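PDB 2O56: putative mandelate racemase from Salmonella typhimurium, which is of unknown function but belongs to the enolase superfamily, binds magnesium and may act as a hydro-lyase (dehydratase). Local coordinates for residues Met69-Asn74 / Trp107-Lys112; Asn73-Trp78 / Gly302-Lys307; Tyr246-Met251 / Leu269-Arg274; Leu290-Pro295 / Asp317-Ile322. All blocks are in the same frame, centred on the assembly; numbering follows the deposited sequence.

Interaction 1: Met69-Asn74 / Trp107-Lys112; sequences MDPMNN and WDIKGK
The turn that leads into helix 74-83, in the N-terminal domain of this enolase-superfamily chain, meets helix 93-114 with Lys110 in contact with both Met72 and Asn74. Lys110 reaches across the gap with its tail folded at both outer torsions, chi3 and chi4, which brings NZ to 2.9 Å from Asn74 OD1. This hydrogen bond comes from above the carbonyl plane of the amide, 38° out of it. Met72 O lies equally near Lys110 NZ, but the angle is poor; a water that donates to Met72 O at 2.8 Å sits between them, although its very short separation from NZ leaves that second leg doubtful. The other end of the Asn74 amide approaches Trp107 obliquely: ND2 is 3.4 Å from CZ2, the two planes 60° apart. Both ND2 and the indole NE1 of Trp107 are donors, and both find the hydroxyl of Thr304, so the amide is held at each end. In this domain the loop reverses as a type I turn from Asp70 to Asn73, steadied by an Asx turn in which Met72 N donates to Asp70 OD1 at 3.0 Å. The turn presents apolar groups to the helix. Met72, bent at chi2 and chi3, lays its methyl CE 3.8 Å from Lys110 CG, and Pro71 CG approaches Ile109 CG2 at 4.1 Å, the two side chains crossing at about a right angle. Strand 28-34 adds to this apolar patch, with Thr34 touching both Pro71 and Ile109, while Gly123 of a second subunit packs on Asn74.

Interaction 2: Asn73-Trp78 / Gly302-Lys307; sequences NNEAIW and GITEVK
Trp78 carries the carboxylate of Glu305 over one face of its indole. The two planes are only 5° apart, and Glu305 OE1 stands 3.3 Å above the ring, displaced toward the rim and 3.4 Å from Trp78 CH2. With CG anti to the backbone N of Glu305, a bend at chi2 brings the carboxylate over the ring. Glu305 CB, 3.8 Å from Trp78 NE1, and CG touch the indole as well. Neither polar end depends on this overlap: Glu305 OE2 forms a salt bridge with Arg278, and Trp78 NE1 bonds to Gly301 O.

Thr304 fills the middle of the contact. Its OG1 accepts from Asn74 ND2 at 3.0 Å with an N-H...O angle of 153°, the hydroxyl tilted slightly from the amide plane, and it is also hydrogen-bonded to Asp103 and Trp107. Its methyl CG2 touches Glu75 OE2 at 3.7 Å. That carboxylate is held beyond the contact, by Lys308 at OE1 and by Lys307 of a second subunit at OE2.

The short axes of helix 74-78 and helix 302-307 pass 10.1 Å apart at a crossing angle of -90°, consistent with few side chains meeting. A helix of the N-terminal domain set across a helix of the C-terminal barrel in this way forms part of the domain interface of the two-domain enolase-superfamily fold.

Interaction 3: Tyr246-Met251 / Leu269-Arg274; sequences YEEPVM and LAAGER. With MG (magnesium ion), chain I.
Glu247 and Glu273 meet at one magnesium ion in the enolase-superfamily barrel: Glu247 lies on strand 246-247 and Glu273 in the loop just after the parallel strand 269-271, which helix 255-264 connects to the first as a beta-alpha-beta unit. Two backbone bonds register the strands: Ala270 N gives to Tyr246 O at 2.9 Å, and Ala270 O takes the N-H of Glu248. On the sheet face opposite Glu247, Tyr246 and Leu269 lie side by side, a leucine methyl at the ring edge.

The metal binds Glu247 OE2 at 2.2 Å and Glu273 OE1 at 2.3 Å; Glu221 and two waters complete the five ligands found. The oxygen of Glu247 not on the metal, OE1, is taken by a salt bridge from Lys172 and a hydrogen bond from Gln294.

Glu248 lies against Glu273, the carboxylates stacked 6° apart with the OE1 atoms 3.2 Å from each other, both acceptors. Arg274 probably offsets this repulsion by gripping Glu248 side-on: NH2 donates to OE1 at 2.9 Å from above the carboxylate plane, while NE donates to the syn lone pair of OE2 at 3.1 Å. Further guanidinium bonds go to His223 O and to Phe86 of a third subunit, whose ring also makes a cation-pi contact.

A water bridges the two segments: it donates to Glu248 OE2 at 2.6 Å and accepts from the backbone N of Gly272 and of Arg274.

Interaction 4: Leu290-Pro295 / Asp317-Ile322; sequences LSVIQP and DKTVQI
Main-chain hydrogen bonds set Val292 beside Thr319 and Ile293 beside Val320 in parallel register. Ile293 N gives to Thr319 O at 2.9 Å and Ile293 O receives Gln321 N at 3.0 Å, whereas Thr319 N to Ser291 O is weak; a water also donates to Ser291 O and bonds Thr319 OG1.

Side chains add two polar links. Lys318, bent at chi2 (-67°) and then extended, swings back to Leu290, and its NZ meets Leu290 O head-on at 2.9 Å. At the other end Gln294 NE2 donates to Gln321 OE1 at 2.8 Å, arriving 52° out of the plane of that amide. Gln321 OE1 is held further by the hydroxyls of Tyr245 and Tyr133, and its own NE2 donates almost straight (177°) to Ile322 O. Since Gln294 NE2 also bonds Glu247 OE1, Gln294 belongs to the second shell of the magnesium site, and Gln321 backs it.

Apolar contacts make a third group. Ile293 CG1 lies 3.9 Å from Val320 CG2, Pro295 CG is 4.2 Å from Ile322 CD1, and Pro295 CD is 4.4 Å from Val320 CG1.

The pair belongs to a beta-alpha-beta unit of the barrel. Helix 302-314 connects the strands and packs on Ile293 through Ile309 and Ala313, helix 277-286 adds Tyr281 to the same layer, and strand 269-271 flanks strand 292-293 opposite strand 319-320.

Overall arrangement
Interactions 1 and 2 start from the same turn and share Asn74; their centres are 10 Å apart, and Trp107 NE1 lies 2.8 Å from Thr304 OG1, joining the N-terminal domain to the barrel. Interactions 3 and 4 sit side by side in the parallel barrel sheet, also 10 Å between centres, where Ala271 O and Gln294 N are 2.9 Å apart; the side chain of Gln294 comes within about 5 Å of the magnesium ion. Helix 302-314 ties the two pairs together: Val306 CG1 of interaction 2 packs 3.8 Å from Pro295 CG of interaction 4. Interaction 1 is remote from the metal site, its centre 32 Å from that of interaction 3.

Interaction 1: Met69-Asn74 / Trp107-Lys112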
loop_
_atom_site.group_PDB
_atom_site.type_symbol
_atom_site.label_atom_id
_atom_site.label_comp_id
_atom_site.label_asym_id
_atom_site.label_seq_id
_atom_site.Cartn_x
_atom_site.Cartn_y
_atom_site.Cartn_z
ATOM N N MET A 69 43.652 17.897 -6.474
ATOM C CA MET A 69 43.202 16.502 -6.367
ATOM C C MET A 69 43.732 15.689 -7.540
ATOM O O MET A 69 44.025 16.237 -8.590
ATOM C CB MET A 69 41.664 16.389 -6.294
ATOM C CG MET A 69 41.041 17.102 -5.095
ATOM S SD MET A 69 39.273 16.809 -4.847
ATOM C CE MET A 69 39.334 15.167 -4.081
ATOM N N ASP A 70 43.838 14.379 -7.344
ATOM C CA ASP A 70 44.135 13.429 -8.414
ATOM C C ASP A 70 42.896 13.251 -9.276
ATOM O O ASP A 70 41.898 12.691 -8.809
ATOM C CB ASP A 70 44.506 12.094 -7.772
ATOM C CG ASP A 70 45.079 11.089 -8.749
ATOM O OD1 ASP A 70 44.879 11.199 -9.978
ATOM O OD2 ASP A 70 45.748 10.144 -8.262
ATOM N N PRO A 71 42.959 13.684 -10.547
ATOM C CA PRO A 71 41.776 13.606 -11.415
ATOM C C PRO A 71 41.363 12.174 -11.763
ATOM O O PRO A 71 40.272 11.962 -12.291
ATOM C CB PRO A 71 42.218 14.371 -12.665
ATOM C CG PRO A 71 43.703 14.175 -12.703
ATOM C CD PRO A 71 44.116 14.261 -11.266
ATOM N N MET A 72 42.212 11.197 -11.443
ATOM C CA MET A 72 41.897 9.785 -11.687
ATOM C C MET A 72 40.775 9.263 -10.785
ATOM O O MET A 72 40.105 8.295 -11.136
ATOM C CB MET A 72 43.165 8.901 -11.580
ATOM C CG MET A 72 44.276 9.331 -12.580
ATOM S SD MET A 72 43.746 9.205 -14.318
ATOM C CE MET A 72 43.745 7.413 -14.358
ATOM N N ASN A 73 40.568 9.937 -9.650
ATOM C CA ASN A 73 39.610 9.537 -8.624
ATOM C C ASN A 73 38.234 10.148 -8.879
ATOM O O ASN A 73 37.724 10.914 -8.070
ATOM C CB ASN A 73 40.115 9.931 -7.213
ATOM C CG ASN A 73 41.498 9.387 -6.915
ATOM O OD1 ASN A 73 41.937 8.460 -7.565
ATOM N ND2 ASN A 73 42.181 9.952 -5.906
ATOM N N ASN A 74 37.632 9.826 -10.014
ATOM C CA ASN A 74 36.344 10.421 -10.335
ATOM C C ASN A 74 35.260 10.077 -9.309
ATOM O O ASN A 74 34.399 10.910 -9.032
ATOM C CB ASN A 74 35.886 10.047 -11.757
ATOM C CG ASN A 74 35.782 8.535 -11.957
ATOM O OD1 ASN A 74 36.787 7.842 -12.018
ATOM N ND2 ASN A 74 34.562 8.026 -12.049
ATOM N N TRP A 107 36.870 12.112 -17.006
ATOM C CA TRP A 107 36.928 10.914 -17.846
ATOM C C TRP A 107 37.725 11.138 -19.140
ATOM O O TRP A 107 38.283 10.185 -19.701
ATOM C CB TRP A 107 35.515 10.422 -18.212
ATOM C CG TRP A 107 34.825 9.700 -17.076
ATOM C CD1 TRP A 107 34.124 10.266 -16.040
ATOM C CD2 TRP A 107 34.798 8.285 -16.849
ATOM N NE1 TRP A 107 33.661 9.287 -15.187
ATOM C CE2 TRP A 107 34.058 8.064 -15.659
ATOM C CE3 TRP A 107 35.341 7.182 -17.521
ATOM C CZ2 TRP A 107 33.832 6.788 -15.143
ATOM C CZ3 TRP A 107 35.114 5.905 -17.004
ATOM C CH2 TRP A 107 34.363 5.723 -15.823
ATOM N N ASP A 108 37.733 12.369 -19.639
ATOM C CA ASP A 108 38.544 12.705 -20.814
ATOM C C ASP A 108 40.030 12.544 -20.443
ATOM O O ASP A 108 40.790 11.873 -21.143
ATOM C CB ASP A 108 38.245 14.132 -21.254
ATOM C CG ASP A 108 38.794 14.453 -22.640
ATOM O OD1 ASP A 108 38.899 13.537 -23.499
ATOM O OD2 ASP A 108 39.110 15.633 -22.873
ATOM N N ILE A 109 40.411 13.109 -19.297
ATOM C CA ILE A 109 41.757 12.924 -18.727
ATOM C C ILE A 109 42.144 11.468 -18.525
ATOM O O ILE A 109 43.274 11.078 -18.800
ATOM C CB ILE A 109 41.913 13.676 -17.371
ATOM C CG1 ILE A 109 42.051 15.181 -17.626
ATOM C CG2 ILE A 109 43.147 13.161 -16.614
ATOM C CD1 ILE A 109 41.782 16.066 -16.434
ATOM N N LYS A 110 41.202 10.672 -18.024
ATOM C CA LYS A 110 41.463 9.275 -17.688
ATOM C C LYS A 110 41.717 8.494 -18.971
ATOM O O LYS A 110 42.634 7.689 -19.036
ATOM C CB LYS A 110 40.255 8.705 -16.923
ATOM C CG LYS A 110 40.450 7.349 -16.305
ATOM C CD LYS A 110 39.106 6.641 -16.042
ATOM C CE LYS A 110 38.264 7.405 -15.036
ATOM N NZ LYS A 110 39.069 7.607 -13.780
ATOM N N GLY A 111 40.908 8.758 -19.997
ATOM C CA GLY A 111 41.114 8.164 -21.319
ATOM C C GLY A 111 42.433 8.538 -21.970
ATOM O O GLY A 111 43.144 7.666 -22.498
ATOM N N LYS A 112 42.762 9.828 -21.927
ATOM C CA LYS A 112 43.992 10.328 -22.534
ATOM C C LYS A 112 45.237 9.756 -21.859
ATOM O O LYS A 112 46.207 9.400 -22.542
ATOM C CB LYS A 112 44.018 11.852 -22.505
ATOM C CG LYS A 112 42.955 12.455 -23.372
ATOM C CD LYS A 112 42.898 13.940 -23.225
ATOM C CE LYS A 112 42.312 14.562 -24.479
ATOM N NZ LYS A 112 41.726 15.916 -24.197
HETATM O O HOH W 1 40.723 6.059 -12.669
#

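Interaction 2: Asn73-Trp78 / Gly302-Lys307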
loop_
_atom_site.group_PDB
_atom_site.type_symbol
_atom_site.label_atom_id
_atom_site.label_comp_id
_atom_site.label_asym_id
_atom_site.label_seq_id
_atom_site.Cartn_x
_atom_site.Cartn_y
_atom_site.Cartn_z
ATOM N N ASN A 73 40.568 9.937 -9.650
ATOM C CA ASN A 73 39.610 9.537 -8.624
ATOM C C ASN A 73 38.234 10.148 -8.879
ATOM O O ASN A 73 37.724 10.914 -8.070
ATOM C CB ASN A 73 40.115 9.931 -7.213
ATOM C CG ASN A 73 41.498 9.387 -6.915
ATOM O OD1 ASN A 73 41.937 8.460 -7.565
ATOM N ND2 ASN A 73 42.181 9.952 -5.906
ATOM N N ASN A 74 37.632 9.826 -10.014
ATOM C CA ASN A 74 36.344 10.421 -10.335
ATOM C C ASN A 74 35.260 10.077 -9.309
ATOM O O ASN A 74 34.399 10.910 -9.032
ATOM C CB ASN A 74 35.886 10.047 -11.757
ATOM C CG ASN A 74 35.782 8.535 -11.957
ATOM O OD1 ASN A 74 36.787 7.842 -12.018
ATOM N ND2 ASN A 74 34.562 8.026 -12.049
ATOM N N GLU A 75 35.293 8.866 -8.752
ATOM C CA GLU A 75 34.264 8.449 -7.782
ATOM C C GLU A 75 34.344 9.321 -6.538
ATOM O O GLU A 75 33.337 9.833 -6.051
ATOM C CB GLU A 75 34.437 6.978 -7.379
ATOM C CG GLU A 75 33.988 5.941 -8.439
ATOM C CD GLU A 75 32.469 5.777 -8.567
ATOM O OE1 GLU A 75 31.725 6.236 -7.691
ATOM O OE2 GLU A 75 31.999 5.176 -9.560
ATOM N N ALA A 76 35.559 9.499 -6.036
ATOM C CA ALA A 76 35.784 10.328 -4.852
ATOM C C ALA A 76 35.463 11.791 -5.115
ATOM O O ALA A 76 34.940 12.465 -4.244
ATOM C CB ALA A 76 37.219 10.170 -4.356
ATOM N N ILE A 77 35.768 12.282 -6.313
ATOM C CA ILE A 77 35.520 13.680 -6.616
ATOM C C ILE A 77 34.001 13.898 -6.748
ATOM O O ILE A 77 33.473 14.877 -6.237
ATOM C CB ILE A 77 36.288 14.152 -7.880
ATOM C CG1 ILE A 77 37.767 14.375 -7.551
ATOM C CG2 ILE A 77 35.674 15.431 -8.477
ATOM C CD1 ILE A 77 38.708 14.155 -8.728
ATOM N N TRP A 78 33.307 12.966 -7.402
ATOM C CA TRP A 78 31.843 13.060 -7.526
ATOM C C TRP A 78 31.182 13.149 -6.137
ATOM O O TRP A 78 30.368 14.030 -5.866
ATOM C CB TRP A 78 31.275 11.887 -8.336
ATOM C CG TRP A 78 29.927 12.250 -8.961
ATOM C CD1 TRP A 78 29.714 12.772 -10.191
ATOM C CD2 TRP A 78 28.640 12.184 -8.326
ATOM N NE1 TRP A 78 28.369 12.999 -10.398
ATOM C CE2 TRP A 78 27.680 12.638 -9.270
ATOM C CE3 TRP A 78 28.201 11.750 -7.078
ATOM C CZ2 TRP A 78 26.306 12.708 -8.978
ATOM C CZ3 TRP A 78 26.823 11.803 -6.797
ATOM C CH2 TRP A 78 25.901 12.272 -7.742
ATOM N N GLY A 302 26.839 13.740 -15.238
ATOM C CA GLY A 302 28.130 13.413 -15.868
ATOM C C GLY A 302 28.228 11.945 -16.182
ATOM O O GLY A 302 27.260 11.194 -16.025
ATOM N N ILE A 303 29.396 11.511 -16.628
ATOM C CA ILE A 303 29.569 10.113 -17.022
ATOM C C ILE A 303 29.474 9.153 -15.832
ATOM O O ILE A 303 28.891 8.061 -15.928
ATOM C CB ILE A 303 30.912 9.931 -17.747
ATOM C CG1 ILE A 303 30.877 10.664 -19.096
ATOM C CG2 ILE A 303 31.215 8.502 -17.940
ATOM C CD1 ILE A 303 32.257 11.024 -19.619
ATOM N N THR A 304 30.063 9.551 -14.708
ATOM C CA THR A 304 30.071 8.688 -13.527
ATOM C C THR A 304 28.647 8.324 -13.094
ATOM O O THR A 304 28.338 7.148 -12.861
ATOM C CB THR A 304 30.840 9.328 -12.377
ATOM O OG1 THR A 304 32.144 9.690 -12.843
ATOM C CG2 THR A 304 30.989 8.352 -11.207
ATOM N N GLU A 305 27.787 9.335 -13.025
ATOM C CA GLU A 305 26.434 9.165 -12.518
ATOM C C GLU A 305 25.485 8.637 -13.592
ATOM O O GLU A 305 24.629 7.787 -13.305
ATOM C CB GLU A 305 25.900 10.480 -11.926
ATOM C CG GLU A 305 24.575 10.305 -11.209
ATOM C CD GLU A 305 24.691 9.650 -9.842
ATOM O OE1 GLU A 305 25.817 9.320 -9.390
ATOM O OE2 GLU A 305 23.635 9.438 -9.216
ATOM N N VAL A 306 25.609 9.119 -14.820
ATOM C CA VAL A 306 24.686 8.625 -15.856
ATOM C C VAL A 306 24.863 7.123 -16.160
ATOM O O VAL A 306 23.881 6.408 -16.365
ATOM C CB VAL A 306 24.631 9.552 -17.111
ATOM C CG1 VAL A 306 23.839 8.912 -18.247
ATOM C CG2 VAL A 306 23.975 10.901 -16.728
ATOM N N LYS A 307 26.101 6.624 -16.155
ATOM C CA LYS A 307 26.316 5.181 -16.229
ATOM C C LYS A 307 25.536 4.454 -15.127
ATOM O O LYS A 307 24.910 3.446 -15.378
ATOM C CB LYS A 307 27.812 4.833 -16.154
ATOM C CG LYS A 307 28.139 3.355 -16.334
ATOM C CD LYS A 307 27.752 2.852 -17.730
ATOM C CE LYS A 307 28.196 1.394 -17.954
ATOM N NZ LYS A 307 27.845 0.474 -16.810
#

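Interaction 3: Tyr246-Met251 / Leu269-Arg274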
loop_
_atom_site.group_PDB
_atom_site.type_symbol
_atom_site.label_atom_id
_atom_site.label_comp_id
_atom_site.label_asym_id
_atom_site.label_seq_id
_atom_site.Cartn_x
_atom_site.Cartn_y
_atom_site.Cartn_z
ATOM N N TYR A 246 6.284 8.923 -25.740
ATOM C CA TYR A 246 5.605 10.182 -25.479
ATOM C C TYR A 246 6.479 10.903 -24.451
ATOM O O TYR A 246 6.582 10.436 -23.331
ATOM C CB TYR A 246 4.254 9.852 -24.836
ATOM C CG TYR A 246 3.258 10.996 -24.694
ATOM C CD1 TYR A 246 3.258 12.073 -25.577
ATOM C CD2 TYR A 246 2.296 10.977 -23.672
ATOM C CE1 TYR A 246 2.333 13.101 -25.452
ATOM C CE2 TYR A 246 1.356 12.010 -23.538
ATOM C CZ TYR A 246 1.384 13.064 -24.427
ATOM O OH TYR A 246 0.477 14.080 -24.296
ATOM N N GLU A 247 7.108 12.016 -24.837
ATOM C CA GLU A 247 8.254 12.571 -24.106
ATOM C C GLU A 247 7.869 13.768 -23.230
ATOM O O GLU A 247 7.206 14.707 -23.679
ATOM C CB GLU A 247 9.392 12.980 -25.077
ATOM C CG GLU A 247 10.518 13.713 -24.389
ATOM C CD GLU A 247 11.720 13.971 -25.270
ATOM O OE1 GLU A 247 11.949 13.227 -26.253
ATOM O OE2 GLU A 247 12.447 14.935 -24.971
ATOM N N GLU A 248 8.294 13.728 -21.971
ATOM C CA GLU A 248 7.994 14.787 -21.014
ATOM C C GLU A 248 6.554 15.309 -21.029
ATOM O O GLU A 248 6.343 16.519 -21.157
ATOM C CB GLU A 248 8.963 15.964 -21.230
ATOM C CG GLU A 248 10.384 15.688 -20.751
ATOM C CD GLU A 248 11.117 16.949 -20.374
ATOM O OE1 GLU A 248 11.332 17.775 -21.274
ATOM O OE2 GLU A 248 11.476 17.119 -19.185
ATOM N N PRO A 249 5.554 14.417 -20.868
ATOM C CA PRO A 249 4.182 14.926 -20.879
ATOM C C PRO A 249 3.939 15.913 -19.716
ATOM O O PRO A 249 3.097 16.804 -19.798
ATOM C CB PRO A 249 3.350 13.656 -20.685
ATOM C CG PRO A 249 4.274 12.683 -20.003
ATOM C CD PRO A 249 5.600 12.964 -20.600
ATOM N N VAL A 250 4.701 15.777 -18.639
ATOM C CA VAL A 250 4.463 16.602 -17.465
ATOM C C VAL A 250 5.842 16.773 -16.770
ATOM O O VAL A 250 6.748 15.968 -16.980
ATOM C CB VAL A 250 3.402 15.922 -16.536
ATOM C CG1 VAL A 250 3.934 14.578 -15.955
ATOM C CG2 VAL A 250 2.998 16.839 -15.407
ATOM N N MET A 251 6.022 17.844 -16.004
ATOM C CA MET A 251 7.278 18.056 -15.269
ATOM C C MET A 251 7.463 16.985 -14.180
ATOM O O MET A 251 6.481 16.372 -13.778
ATOM C CB MET A 251 7.284 19.465 -14.664
ATOM C CG MET A 251 6.299 19.682 -13.542
ATOM S SD MET A 251 6.292 21.404 -12.973
ATOM C CE MET A 251 4.968 21.349 -11.767
ATOM N N LEU A 269 6.008 6.144 -21.875
ATOM C CA LEU A 269 6.473 7.497 -21.522
ATOM C C LEU A 269 7.997 7.605 -21.503
ATOM O O LEU A 269 8.695 6.646 -21.158
ATOM C CB LEU A 269 5.910 7.948 -20.155
ATOM C CG LEU A 269 4.390 7.937 -19.938
ATOM C CD1 LEU A 269 4.031 8.692 -18.658
ATOM C CD2 LEU A 269 3.655 8.549 -21.105
ATOM N N ALA A 270 8.505 8.788 -21.858
ATOM C CA ALA A 270 9.915 9.087 -21.704
ATOM C C ALA A 270 10.102 10.397 -20.972
ATOM O O ALA A 270 9.304 11.324 -21.108
ATOM C CB ALA A 270 10.613 9.125 -23.064
ATOM N N ALA A 271 11.158 10.469 -20.169
ATOM C CA ALA A 271 11.523 11.712 -19.522
ATOM C C ALA A 271 12.932 11.508 -19.040
ATOM O O ALA A 271 13.408 10.369 -18.995
ATOM C CB ALA A 271 10.600 12.005 -18.334
ATOM N N GLY A 272 13.593 12.604 -18.672
ATOM C CA GLY A 272 14.880 12.500 -18.005
ATOM C C GLY A 272 15.797 13.705 -18.159
ATOM O O GLY A 272 16.718 13.891 -17.369
ATOM N N GLU A 273 15.549 14.549 -19.156
ATOM C CA GLU A 273 16.410 15.728 -19.316
ATOM C C GLU A 273 16.375 16.663 -18.105
ATOM O O GLU A 273 17.340 17.398 -17.849
ATOM C CB GLU A 273 16.121 16.477 -20.619
ATOM C CG GLU A 273 14.754 17.114 -20.726
ATOM C CD GLU A 273 14.431 17.492 -22.154
ATOM O OE1 GLU A 273 13.834 16.661 -22.869
ATOM O OE2 GLU A 273 14.789 18.606 -22.579
ATOM N N ARG A 274 15.276 16.604 -17.348
ATOM C CA ARG A 274 15.120 17.388 -16.138
ATOM C C ARG A 274 14.965 16.578 -14.861
ATOM O O ARG A 274 14.427 17.058 -13.869
ATOM C CB ARG A 274 14.001 18.403 -16.301
ATOM C CG ARG A 274 14.418 19.584 -17.181
ATOM C CD ARG A 274 13.264 20.508 -17.372
ATOM N NE ARG A 274 12.363 20.010 -18.408
ATOM C CZ ARG A 274 11.425 20.749 -18.979
ATOM N NH1 ARG A 274 11.266 22.009 -18.598
ATOM N NH2 ARG A 274 10.653 20.233 -19.923
HETATM MG MG MG I . 13.042 17.055 -24.946
HETATM O O HOH W 2 12.540 15.316 -17.719
HETATM O O HOH W 3 14.852 17.232 -26.220
HETATM O O HOH W 4 11.151 17.674 -23.589
#

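Interaction 4: Leu290-Pro295 / Asp317-Ile322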
loop_
_atom_site.group_PDB
_atom_site.type_symbol
_atom_site.label_atom_id
_atom_site.label_comp_id
_atom_site.label_asym_id
_atom_site.label_seq_id
_atom_site.Cartn_x
_atom_site.Cartn_y
_atom_site.Cartn_z
ATOM N N LEU A 290 7.840 5.511 -16.256
ATOM C CA LEU A 290 8.664 5.749 -17.454
ATOM C C LEU A 290 8.993 4.429 -18.115
ATOM O O LEU A 290 9.236 3.452 -17.427
ATOM C CB LEU A 290 9.955 6.517 -17.093
ATOM C CG LEU A 290 9.762 7.921 -16.488
ATOM C CD1 LEU A 290 11.102 8.589 -16.294
ATOM C CD2 LEU A 290 8.871 8.739 -17.435
ATOM N N SER A 291 8.980 4.393 -19.447
ATOM C CA SER A 291 9.474 3.245 -20.193
ATOM C C SER A 291 10.859 3.524 -20.752
ATOM O O SER A 291 11.675 2.616 -20.894
ATOM C CB SER A 291 8.531 2.920 -21.376
ATOM O OG SER A 291 7.279 2.443 -20.912
ATOM N N VAL A 292 11.095 4.781 -21.118
ATOM C CA VAL A 292 12.369 5.216 -21.708
ATOM C C VAL A 292 12.908 6.363 -20.858
ATOM O O VAL A 292 12.169 7.292 -20.558
ATOM C CB VAL A 292 12.179 5.703 -23.176
ATOM C CG1 VAL A 292 13.481 6.357 -23.753
ATOM C CG2 VAL A 292 11.728 4.551 -24.064
ATOM N N ILE A 293 14.181 6.285 -20.461
ATOM C CA ILE A 293 14.801 7.369 -19.703
ATOM C C ILE A 293 15.779 8.171 -20.563
ATOM O O ILE A 293 16.439 7.625 -21.456
ATOM C CB ILE A 293 15.438 6.881 -18.376
ATOM C CG1 ILE A 293 16.586 5.915 -18.650
ATOM C CG2 ILE A 293 14.353 6.232 -17.457
ATOM C CD1 ILE A 293 17.581 5.856 -17.499
ATOM N N GLN A 294 15.842 9.476 -20.307
ATOM C CA GLN A 294 16.564 10.390 -21.179
ATOM C C GLN A 294 17.514 11.317 -20.438
ATOM O O GLN A 294 17.432 12.538 -20.623
ATOM C CB GLN A 294 15.592 11.230 -22.011
ATOM C CG GLN A 294 14.524 10.402 -22.714
ATOM C CD GLN A 294 13.480 11.264 -23.373
ATOM O OE1 GLN A 294 12.818 12.046 -22.721
ATOM N NE2 GLN A 294 13.341 11.133 -24.677
ATOM N N PRO A 295 18.436 10.752 -19.623
ATOM C CA PRO A 295 19.353 11.650 -18.955
ATOM C C PRO A 295 20.247 12.321 -19.983
ATOM O O PRO A 295 20.621 11.708 -20.985
ATOM C CB PRO A 295 20.172 10.725 -18.027
ATOM C CG PRO A 295 20.048 9.345 -18.647
ATOM C CD PRO A 295 18.706 9.329 -19.324
ATOM N N ASP A 317 13.686 -2.675 -16.526
ATOM C CA ASP A 317 13.445 -2.828 -17.957
ATOM C C ASP A 317 13.274 -1.494 -18.672
ATOM O O ASP A 317 12.427 -1.375 -19.567
ATOM C CB ASP A 317 12.197 -3.685 -18.201
ATOM C CG ASP A 317 12.480 -5.174 -18.142
ATOM O OD1 ASP A 317 13.494 -5.574 -17.532
ATOM O OD2 ASP A 317 11.676 -5.950 -18.704
ATOM N N LYS A 318 14.054 -0.487 -18.289
ATOM C CA LYS A 318 14.039 0.769 -19.052
ATOM C C LYS A 318 15.115 0.743 -20.102
ATOM O O LYS A 318 16.170 0.108 -19.949
ATOM C CB LYS A 318 14.143 2.047 -18.193
ATOM C CG LYS A 318 13.402 2.006 -16.857
ATOM C CD LYS A 318 11.920 1.955 -17.046
ATOM C CE LYS A 318 11.207 1.820 -15.720
ATOM N NZ LYS A 318 9.915 1.084 -15.917
ATOM N N THR A 319 14.813 1.393 -21.214
ATOM C CA THR A 319 15.819 1.629 -22.229
ATOM C C THR A 319 16.143 3.121 -22.254
ATOM O O THR A 319 15.446 3.927 -21.636
ATOM C CB THR A 319 15.364 1.147 -23.600
ATOM O OG1 THR A 319 14.112 1.758 -23.913
ATOM C CG2 THR A 319 15.203 -0.344 -23.590
ATOM N N VAL A 320 17.240 3.464 -22.916
ATOM C CA VAL A 320 17.875 4.755 -22.719
ATOM C C VAL A 320 18.035 5.461 -24.054
ATOM O O VAL A 320 18.579 4.898 -25.007
ATOM C CB VAL A 320 19.249 4.605 -22.059
ATOM C CG1 VAL A 320 19.888 5.968 -21.827
ATOM C CG2 VAL A 320 19.131 3.815 -20.748
ATOM N N GLN A 321 17.546 6.695 -24.109
ATOM C CA GLN A 321 17.910 7.631 -25.150
ATOM C C GLN A 321 18.541 8.830 -24.464
ATOM O O GLN A 321 17.827 9.625 -23.878
ATOM C CB GLN A 321 16.642 8.097 -25.888
ATOM C CG GLN A 321 16.941 9.214 -26.911
ATOM C CD GLN A 321 16.106 10.454 -26.708
ATOM O OE1 GLN A 321 14.891 10.453 -26.952
ATOM N NE2 GLN A 321 16.748 11.530 -26.301
ATOM N N ILE A 322 19.863 8.962 -24.529
ATOM C CA ILE A 322 20.542 10.123 -23.965
ATOM C C ILE A 322 19.935 11.398 -24.539
ATOM O O ILE A 322 19.718 11.505 -25.749
ATOM C CB ILE A 322 22.087 10.071 -24.189
ATOM C CG1 ILE A 322 22.677 8.801 -23.565
ATOM C CG2 ILE A 322 22.802 11.272 -23.529
ATOM C CD1 ILE A 322 22.473 8.689 -22.060
HETATM O O HOH W 5 11.814 0.848 -22.932
#